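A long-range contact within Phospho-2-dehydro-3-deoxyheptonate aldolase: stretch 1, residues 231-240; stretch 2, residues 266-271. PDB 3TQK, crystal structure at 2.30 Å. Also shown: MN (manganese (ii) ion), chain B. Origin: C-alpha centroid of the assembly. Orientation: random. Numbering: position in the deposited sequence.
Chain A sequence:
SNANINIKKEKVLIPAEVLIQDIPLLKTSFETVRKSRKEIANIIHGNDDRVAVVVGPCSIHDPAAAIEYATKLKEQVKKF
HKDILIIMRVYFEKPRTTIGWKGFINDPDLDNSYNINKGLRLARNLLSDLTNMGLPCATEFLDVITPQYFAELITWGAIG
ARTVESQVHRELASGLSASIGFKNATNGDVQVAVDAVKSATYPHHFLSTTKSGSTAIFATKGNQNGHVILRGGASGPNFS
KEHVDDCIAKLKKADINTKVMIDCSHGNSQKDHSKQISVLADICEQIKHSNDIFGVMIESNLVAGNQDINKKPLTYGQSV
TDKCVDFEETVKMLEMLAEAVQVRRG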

ATOM      1  N   ARG A 231      12.976   8.116   9.342  1.00 28.12           N
ATOM      2  CA  ARG A 231      13.309   6.792   9.885  1.00 29.21           C
ATOM      3  C   ARG A 231      14.389   6.056   9.102  1.00 30.90           C
ATOM      4  O   ARG A 231      14.487   4.836   9.184  1.00 31.73           O
ATOM      5  N   GLY A 232      15.194   6.789   8.350  1.00 32.17           N
ATOM      6  CA  GLY A 232      16.269   6.183   7.573  1.00 34.34           C
ATOM      7  C   GLY A 232      15.793   5.400   6.365  1.00 34.54           C
ATOM      8  O   GLY A 232      14.675   5.592   5.884  1.00 33.02           O
ATOM      9  N   GLY A 233      16.653   4.512   5.877  1.00 36.77           N
ATOM     10  CA  GLY A 233      16.368   3.722   4.673  1.00 37.63           C
ATOM     11  C   GLY A 233      17.641   3.461   3.894  1.00 40.37           C
ATOM     12  O   GLY A 233      18.722   3.752   4.382  1.00 42.03           O
ATOM     13  N   ALA A 234      17.516   2.931   2.679  1.00 41.51           N
ATOM     14  CA  ALA A 234      18.686   2.552   1.864  1.00 44.11           C
ATOM     15  C   ALA A 234      19.645   3.720   1.609  1.00 45.67           C
ATOM     16  O   ALA A 234      20.845   3.504   1.471  1.00 48.17           O
ATOM     17  N   SER A 235      19.109   4.941   1.551  1.00 44.87           N
ATOM     18  CA  SER A 235      19.909   6.183   1.460  1.00 46.24           C
ATOM     19  C   SER A 235      20.824   6.421   2.666  1.00 46.88           C
ATOM     20  O   SER A 235      21.716   7.270   2.617  1.00 48.49           O
ATOM     21  N   GLY A 236      20.551   5.725   3.766  1.00 45.89           N
ATOM     22  CA  GLY A 236      21.261   5.923   5.027  1.00 46.33           C
ATOM     23  C   GLY A 236      20.425   6.724   6.015  1.00 43.91           C
ATOM     24  O   GLY A 236      19.357   7.222   5.670  1.00 41.93           O
ATOM     25  N   PRO A 237      20.918   6.866   7.254  1.00 43.97           N
ATOM     26  CA  PRO A 237      20.165   7.579   8.290  1.00 41.76           C
ATOM     27  C   PRO A 237      19.853   9.038   7.918  1.00 40.45           C
ATOM     28  O   PRO A 237      20.690   9.716   7.325  1.00 41.35           O
ATOM     29  N   ASN A 238      18.648   9.494   8.252  1.00 37.71           N
ATOM     30  CA  ASN A 238      18.214  10.854   7.938  1.00 36.89           C
ATOM     31  C   ASN A 238      17.760  11.646   9.168  1.00 35.54           C
ATOM     32  O   ASN A 238      16.775  12.376   9.115  1.00 34.09           O
ATOM     33  N   PHE A 239      18.501  11.502  10.264  1.00 36.32           N
ATOM     34  CA  PHE A 239      18.198  12.189  11.520  1.00 35.57           C
ATOM     35  C   PHE A 239      18.947  13.511  11.665  1.00 37.11           C
ATOM     36  O   PHE A 239      18.577  14.324  12.507  1.00 36.62           O
ATOM     37  N   SER A 240      19.990  13.725  10.857  1.00 39.12           N
ATOM     38  CA  SER A 240      20.837  14.916  10.979  1.00 40.93           C
ATOM     39  C   SER A 240      20.128  16.219  10.634  1.00 40.29           C
ATOM     40  O   SER A 240      19.101  16.227   9.969  1.00 38.93           O
ATOM     41  N   HIS A 266      14.898   1.594  13.946  1.00 38.12           N
ATOM     42  CA  HIS A 266      14.810   1.090  12.563  1.00 38.55           C
ATOM     43  C   HIS A 266      15.976   1.568  11.695  1.00 39.99           C
ATOM     44  O   HIS A 266      17.130   1.334  12.046  1.00 41.10           O
ATOM     45  N   GLY A 267      15.691   2.242  10.587  1.00 39.63           N
ATOM     46  CA  GLY A 267      16.752   2.660   9.671  1.00 41.32           C
ATOM     47  C   GLY A 267      17.760   3.648  10.239  1.00 42.43           C
ATOM     48  O   GLY A 267      18.907   3.698   9.779  1.00 44.40           O
ATOM     49  N   ASN A 268      17.357   4.443  11.227  1.00 41.39           N
ATOM     50  CA  ASN A 268      18.271   5.454  11.783  1.00 42.39           C
ATOM     51  C   ASN A 268      19.290   4.873  12.770  1.00 44.66           C
ATOM     52  O   ASN A 268      20.444   5.304  12.803  1.00 46.07           O
ATOM     53  N   SER A 269      18.861   3.901  13.570  1.00 45.16           N
ATOM     54  CA  SER A 269      19.784   3.164  14.436  1.00 47.75           C
ATOM     55  C   SER A 269      20.427   2.008  13.670  1.00 50.00           C
ATOM     56  O   SER A 269      21.331   1.338  14.182  1.00 52.21           O
ATOM     57  N   GLN A 270      19.959   1.796  12.438  1.00 50.13           N
ATOM     58  CA  GLN A 270      20.346   0.657  11.595  1.00 52.14           C
ATOM     59  C   GLN A 270      20.058  -0.670  12.307  1.00 52.88           C
ATOM     60  O   GLN A 270      20.838  -1.613  12.238  1.00 55.11           O
ATOM     61  N   LYS A 271      18.923  -0.719  13.004  1.00 51.58           N
ATOM     62  CA  LYS A 271      18.462  -1.923  13.713  1.00 52.26           C
ATOM     63  C   LYS A 271      19.251  -2.229  15.015  1.00 53.64           C
ATOM     64  O   LYS A 271      18.934  -3.192  15.731  1.00 54.21           O
TER

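Packing of residues 266-271 of the aldolase against the loop 231-240, a small contact burying 368 Å² in total. His266 starts its side chain toward the loop, but chi1 in m (chi2 104°) leads the imidazole away, where NE2 binds the manganese ion at 2.2 Å together with four atoms from elsewhere in the structure. Its CB lies 4.5 Å from NH2 of Arg231, obliquely to the guanidinium. The CA-to-CB bond of Arg231 points away; chi1, chi2 and chi3, all p, fold the chain back, and NH1 hydrogen-bonds O of Gly232 (3.1 Å). Gly267 supplies the closest backbone approach: its CA sits 3.2 Å from Arg231 O and 4.1 Å from Gly232 CA. A CB on Gly267 would clash with Arg231 O, and one on Gly232 with Gly267 C, so both glycines allow the chains to meet. One water bridges Gly233 and Gly267, accepting from Gly233 N (3.0 Å) and donating to Gly267 O (2.5 Å). Asn268, buried and the most covered residue here, leaves the backbone sideways, yet with chi1 in m its amide reaches into the loop, among Gly232, Pro237, Asn238 and Phe239. The amide is probably turned over in the model, so its individual polar partners remain open. Around it, Pro237 runs sideways with a C-gamma exo ring, Phe239 (chi1 p) points toward stretch 2 and presents its ring edge to the amide, and Asn238 (chi1 p) brings its end nearer while OD1 accepts from Gly232 N (2.9 Å), tying the loop together. Ser269 points away and makes no contact. Gln270 (chi1 m, chi2 t), at positive phi just after the helix, brings its end nearer, its CD reaching 4.4 Å from Pro237 CG. Lys271 is out of reach, but its N hydrogen-bonds His266 O (2.9 Å).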

ATOM      1  CB  ARG A 231      12.042   5.914   9.964  1.00 27.41           C
ATOM      2  CG  ARG A 231      11.199   5.879   8.699  1.00 26.43           C
ATOM      3  CD  ARG A 231      11.770   5.005   7.579  1.00 27.61           C
ATOM      4  NE  ARG A 231      11.724   3.579   7.909  1.00 27.68           N
ATOM      5  CZ  ARG A 231      12.402   2.627   7.275  1.00 27.85           C
ATOM      6  NH1 ARG A 231      13.213   2.914   6.265  1.00 28.50           N
ATOM      7  NH2 ARG A 231      12.266   1.366   7.661  1.00 29.01           N
ATOM      8  CB  ALA A 234      18.240   1.935   0.544  1.00 43.98           C
ATOM      9  CB  SER A 235      18.969   7.398   1.392  1.00 44.77           C
ATOM     10  OG  SER A 235      18.349   7.536   0.141  1.00 46.28           O
ATOM     11  CB  PRO A 237      21.093   7.509   9.519  1.00 43.16           C
ATOM     12  CG  PRO A 237      22.048   6.375   9.229  1.00 45.71           C
ATOM     13  CD  PRO A 237      22.229   6.385   7.741  1.00 46.23           C
ATOM     14  CB  ASN A 238      17.124  10.846   6.842  1.00 35.52           C
ATOM     15  CG  ASN A 238      15.903   9.986   7.198  1.00 34.02           C
ATOM     16  OD1 ASN A 238      15.686   9.615   8.358  1.00 33.19           O
ATOM     17  ND2 ASN A 238      15.092   9.679   6.187  1.00 31.62           N
ATOM     18  CB  PHE A 239      18.495  11.285  12.729  1.00 35.99           C
ATOM     19  CG  PHE A 239      19.943  10.885  12.864  1.00 37.24           C
ATOM     20  CD1 PHE A 239      20.374   9.637  12.441  1.00 37.65           C
ATOM     21  CD2 PHE A 239      20.870  11.754  13.418  1.00 38.24           C
ATOM     22  CE1 PHE A 239      21.704   9.263  12.560  1.00 39.80           C
ATOM     23  CE2 PHE A 239      22.204  11.393  13.534  1.00 40.31           C
ATOM     24  CZ  PHE A 239      22.620  10.143  13.104  1.00 41.38           C
ATOM     25  CB  SER A 240      22.081  14.798  10.086  1.00 43.32           C
ATOM     26  OG  SER A 240      21.764  15.049   8.725  1.00 43.49           O
ATOM     27  CB  HIS A 266      13.432   1.409  11.970  1.00 36.72           C
ATOM     28  CG  HIS A 266      12.307   0.891  12.809  1.00 35.96           C
ATOM     29  ND1 HIS A 266      11.541   1.710  13.610  1.00 36.40           N
ATOM     30  CD2 HIS A 266      11.866  -0.371  13.025  1.00 36.39           C
ATOM     31  CE1 HIS A 266      10.651   0.977  14.258  1.00 36.41           C
ATOM     32  NE2 HIS A 266      10.837  -0.291  13.929  1.00 36.24           N
ATOM     33  CB  ASN A 268      17.489   6.620  12.413  1.00 40.38           C
ATOM     34  CG  ASN A 268      17.054   7.654  11.391  1.00 38.06           C
ATOM     35  OD1 ASN A 268      16.019   8.308  11.541  1.00 36.55           O
ATOM     36  ND2 ASN A 268      17.845   7.811  10.354  1.00 34.90           N
ATOM     37  CB  SER A 269      19.064   2.636  15.684  1.00 46.98           C
ATOM     38  OG  SER A 269      18.230   1.527  15.394  1.00 45.48           O
ATOM     39  CB  GLN A 270      21.813   0.786  11.145  1.00 54.87           C
ATOM     40  CG  GLN A 270      22.041   1.975  10.204  1.00 55.33           C
ATOM     41  CD  GLN A 270      23.508   2.330  10.015  1.00 59.04           C
ATOM     42  OE1 GLN A 270      24.233   2.597  10.981  1.00 60.92           O
ATOM     43  NE2 GLN A 270      23.945   2.361   8.761  1.00 60.24           N
ATOM     44  CB  LYS A 271      18.481  -3.148  12.770  1.00 53.33           C
ATOM     45  CG  LYS A 271      17.139  -3.878  12.649  1.00 53.71           C
ATOM     46  CD  LYS A 271      16.341  -3.411  11.410  1.00 54.17           C
ATOM     47  CE  LYS A 271      14.881  -3.899  11.419  1.00 53.36           C
ATOM     48  NZ  LYS A 271      13.930  -2.855  11.928  1.00 51.80           N
TER
HETATM   49 MN    MN B1001      10.148  -2.146  14.979  1.00 38.04          MN
HETATM   50  O   HOH W   1      19.217   3.809   7.310  1.00 11.03           O